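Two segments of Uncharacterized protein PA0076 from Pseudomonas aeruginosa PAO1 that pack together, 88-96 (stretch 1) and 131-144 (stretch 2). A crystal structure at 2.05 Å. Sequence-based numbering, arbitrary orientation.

Stretch 1 (88-96) PLTVACLLP
Stretch 2, residues 131-144: AFEQAVAQLPAPPC

What holds the centre of this contact together? Val91, the third residue of the strand 89-95, covers more of its surface with the other stretch than any other residue here, and it does so by meeting three side chains. Its chi1 is t (172°). Val91 CG2 lies 4.0 Å from Phe132 CZ and 4.3 Å from Val136 CG2, while Val91 CG1 reaches Leu139 CD2 at 4.4 Å. Val136 is also t (172°), and Leu139 is t, p (-151°, 60°). Phe132 points its CA-to-CB bond toward the strand; with chi1 t (173°) and chi2 -110°, its CZ also lies 4.2 Å from Leu89 CD2. Both aliphatic groups sit obliquely to the ring. Leu89 is t, p (176°, 64°). These are all apolar contacts at van der Waals range, and no hydrogen bond crosses between the stretches.

How does the backbone bring these side chains together? Residues 89-95 are extended, with phi from -136° to -82° and psi from 122° to 161°, so successive side chains alternate. Leu89, Val91, Cys93 and Leu95 point their CA-to-CB bonds toward stretch 2, whereas those of Thr90 and Ala92 point away. Across from them, residues 131-137 are helical, in a helix that begins earlier in the chain, with phi near -60° and psi mostly near -47°. Its N-to-C direction runs nearly parallel to that of the strand, at 22° (signed crossing angle -22°), and the axes approach to 10.7 Å. That separation leaves room for a layer of side chains. Phe132 and Val136, four residues and about one turn apart, both face the strand; Val91 CA and Val136 CA are 7.7 Å apart.

What happens where the helix gives way to the loop? Backbone hydrogen bonds run from Ala135 N to Ala131 O (2.8 Å), Val136 N to Phe132 O (2.9 Å) and Ala137 N to Glu133 O (2.9 Å). Gln138 N then makes only weak hydrogen bonds, to Gln134 O at 3.0 Å and Ala135 O at 3.2 Å, and Leu139 N hydrogen-bonds to Val136 O at 3.1 Å. Psi opens to -24° at Ala137 and 0° at Gln138. From Leu139 to Pro143 the chain is extended, with phi between -82° and -63° and psi between 117° and 162°, and it continues alongside the strand. Cys93 CA and Ala141 CA are 6.7 Å apart.

How does the contact finish at its sulfur-lined edge? Cys93, with chi1 t (-180°), places SG 3.7 Å from Pro142 CD, the closest approach between the stretches, and 4.4 Å from Ala141 CB. The Pro142 ring is C-gamma endo. Farther along, Leu95 is m, t (-61°, 152°), and its CD2 lies 4.1 Å from Cys144 SG. Cys144 has an off-well chi1 of 24°, which brings its SG within 3.1 Å of Pro142 O in the same stretch. Even here, the contacts across the stretches are apolar.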

# COMPACT_ATOMS: atom_id res chain seq x y z
N PRO B 88 -29.49 -2.04 -4.23
CA PRO B 88 -28.59 -3.15 -3.90
C PRO B 88 -28.87 -3.82 -2.57
O PRO B 88 -29.52 -3.27 -1.71
CB PRO B 88 -27.22 -2.48 -3.87
CG PRO B 88 -27.32 -1.39 -4.79
CD PRO B 88 -28.74 -0.84 -4.62
N LEU B 89 -28.35 -5.01 -2.42
CA LEU B 89 -28.39 -5.74 -1.13
C LEU B 89 -26.95 -5.91 -0.70
O LEU B 89 -26.09 -6.37 -1.46
CB LEU B 89 -29.02 -7.11 -1.32
CG LEU B 89 -29.08 -8.07 -0.09
CD1 LEU B 89 -29.96 -7.49 0.97
CD2 LEU B 89 -29.65 -9.37 -0.55
N THR B 90 -26.68 -5.56 0.53
CA THR B 90 -25.34 -5.61 1.03
C THR B 90 -25.33 -6.48 2.25
O THR B 90 -26.20 -6.34 3.07
CB THR B 90 -24.87 -4.16 1.45
OG1 THR B 90 -25.05 -3.29 0.35
CG2 THR B 90 -23.42 -4.14 1.86
N VAL B 91 -24.35 -7.36 2.34
CA VAL B 91 -23.96 -8.00 3.60
C VAL B 91 -22.61 -7.36 4.05
O VAL B 91 -21.64 -7.29 3.26
CB VAL B 91 -23.81 -9.50 3.42
CG1 VAL B 91 -23.21 -10.18 4.67
CG2 VAL B 91 -25.17 -10.10 3.01
N ALA B 92 -22.58 -6.88 5.29
CA ALA B 92 -21.45 -6.10 5.82
C ALA B 92 -21.06 -6.54 7.23
O ALA B 92 -21.91 -6.78 8.07
CB ALA B 92 -21.80 -4.65 5.85
N CYS B 93 -19.75 -6.65 7.44
CA CYS B 93 -19.20 -6.82 8.77
C CYS B 93 -18.42 -5.57 9.19
O CYS B 93 -17.46 -5.15 8.55
CB CYS B 93 -18.29 -8.02 8.76
SG CYS B 93 -17.61 -8.29 10.32
N LEU B 94 -18.83 -4.98 10.30
CA LEU B 94 -18.15 -3.83 10.86
C LEU B 94 -16.94 -4.25 11.70
O LEU B 94 -17.07 -5.05 12.53
CB LEU B 94 -19.12 -3.07 11.74
CG LEU B 94 -19.65 -1.78 11.13
CD1 LEU B 94 -20.84 -2.05 10.27
CD2 LEU B 94 -20.00 -0.80 12.29
N LEU B 95 -15.77 -3.71 11.45
CA LEU B 95 -14.57 -4.12 12.16
C LEU B 95 -14.04 -2.97 13.03
O LEU B 95 -14.38 -1.78 12.80
CB LEU B 95 -13.49 -4.53 11.17
CG LEU B 95 -13.81 -5.70 10.24
CD1 LEU B 95 -13.02 -5.52 8.96
CD2 LEU B 95 -13.49 -7.03 10.95
N PRO B 96 -13.20 -3.30 14.03
CA PRO B 96 -12.53 -2.23 14.80
C PRO B 96 -11.78 -1.27 13.89
O PRO B 96 -11.20 -1.69 12.86
CB PRO B 96 -11.54 -3.01 15.66
CG PRO B 96 -12.24 -4.31 15.88
CD PRO B 96 -12.85 -4.63 14.56
N ALA B 131 -34.50 -17.65 6.35
CA ALA B 131 -33.27 -18.46 6.23
C ALA B 131 -32.01 -17.63 5.88
O ALA B 131 -30.89 -17.82 6.44
CB ALA B 131 -33.49 -19.56 5.17
N PHE B 132 -32.19 -16.69 4.96
CA PHE B 132 -31.14 -15.70 4.68
C PHE B 132 -30.71 -14.94 5.94
O PHE B 132 -29.52 -14.92 6.25
CB PHE B 132 -31.63 -14.72 3.64
CG PHE B 132 -30.70 -13.57 3.41
CD1 PHE B 132 -31.04 -12.29 3.83
CD2 PHE B 132 -29.49 -13.76 2.77
CE1 PHE B 132 -30.21 -11.23 3.58
CE2 PHE B 132 -28.63 -12.69 2.56
CZ PHE B 132 -28.98 -11.44 3.00
N GLU B 133 -31.67 -14.38 6.68
CA GLU B 133 -31.37 -13.59 7.89
C GLU B 133 -30.62 -14.43 8.90
O GLU B 133 -29.62 -14.00 9.44
CB GLU B 133 -32.63 -13.05 8.52
CG GLU B 133 -33.35 -11.99 7.64
CD GLU B 133 -34.73 -11.57 8.20
OE1 GLU B 133 -35.37 -12.36 8.98
OE2 GLU B 133 -35.18 -10.45 7.81
N GLN B 134 -31.13 -15.63 9.13
CA GLN B 134 -30.51 -16.64 10.01
C GLN B 134 -29.11 -16.96 9.58
O GLN B 134 -28.21 -16.94 10.38
CB GLN B 134 -31.34 -17.93 10.04
CG GLN B 134 -32.57 -17.79 10.96
CD GLN B 134 -33.64 -18.88 10.76
OE1 GLN B 134 -33.43 -19.87 10.03
NE2 GLN B 134 -34.80 -18.71 11.41
N ALA B 135 -28.92 -17.24 8.30
CA ALA B 135 -27.57 -17.50 7.79
C ALA B 135 -26.60 -16.33 8.01
O ALA B 135 -25.48 -16.54 8.44
CB ALA B 135 -27.62 -17.91 6.30
N VAL B 136 -27.02 -15.10 7.67
CA VAL B 136 -26.20 -13.93 7.90
C VAL B 136 -25.83 -13.80 9.40
O VAL B 136 -24.68 -13.51 9.74
CB VAL B 136 -26.89 -12.62 7.40
CG1 VAL B 136 -26.09 -11.39 7.83
CG2 VAL B 136 -27.06 -12.64 5.88
N ALA B 137 -26.81 -14.02 10.28
CA ALA B 137 -26.62 -13.84 11.72
C ALA B 137 -25.69 -14.90 12.30
O ALA B 137 -25.07 -14.66 13.31
CB ALA B 137 -27.96 -13.89 12.44
N GLN B 138 -25.59 -16.06 11.64
CA GLN B 138 -24.74 -17.16 12.07
C GLN B 138 -23.36 -17.06 11.46
O GLN B 138 -22.48 -17.89 11.72
CB GLN B 138 -25.37 -18.50 11.66
CG GLN B 138 -26.68 -18.92 12.40
CD GLN B 138 -27.10 -20.41 12.14
OE1 GLN B 138 -26.34 -21.16 11.50
NE2 GLN B 138 -28.30 -20.82 12.61
N LEU B 139 -23.13 -16.04 10.66
CA LEU B 139 -21.92 -15.96 9.89
C LEU B 139 -20.79 -15.40 10.77
O LEU B 139 -21.00 -14.41 11.50
CB LEU B 139 -22.19 -15.07 8.67
CG LEU B 139 -21.49 -15.18 7.32
CD1 LEU B 139 -21.64 -16.47 6.58
CD2 LEU B 139 -22.08 -14.06 6.44
N PRO B 140 -19.58 -16.00 10.68
CA PRO B 140 -18.44 -15.53 11.48
C PRO B 140 -17.90 -14.25 10.93
O PRO B 140 -18.18 -13.92 9.78
CB PRO B 140 -17.41 -16.65 11.29
CG PRO B 140 -17.65 -17.13 9.93
CD PRO B 140 -19.16 -17.08 9.77
N ALA B 141 -17.12 -13.52 11.73
CA ALA B 141 -16.34 -12.41 11.19
C ALA B 141 -15.32 -12.99 10.20
O ALA B 141 -15.01 -14.21 10.26
CB ALA B 141 -15.60 -11.63 12.33
N PRO B 142 -14.82 -12.15 9.27
CA PRO B 142 -13.70 -12.57 8.44
C PRO B 142 -12.41 -12.76 9.24
O PRO B 142 -12.22 -12.12 10.27
CB PRO B 142 -13.54 -11.43 7.44
CG PRO B 142 -14.29 -10.32 7.97
CD PRO B 142 -15.32 -10.82 8.90
N PRO B 143 -11.55 -13.67 8.78
CA PRO B 143 -10.19 -13.68 9.27
C PRO B 143 -9.39 -12.53 8.66
O PRO B 143 -9.20 -12.48 7.43
CB PRO B 143 -9.66 -15.07 8.85
CG PRO B 143 -10.87 -15.83 8.29
CD PRO B 143 -11.80 -14.77 7.83
N CYS B 144 -8.93 -11.62 9.52
CA CYS B 144 -8.36 -10.30 9.12
C CYS B 144 -6.99 -10.07 9.78
O CYS B 144 -6.72 -10.61 10.88
CB CYS B 144 -9.33 -9.17 9.52
SG CYS B 144 -10.43 -9.70 10.92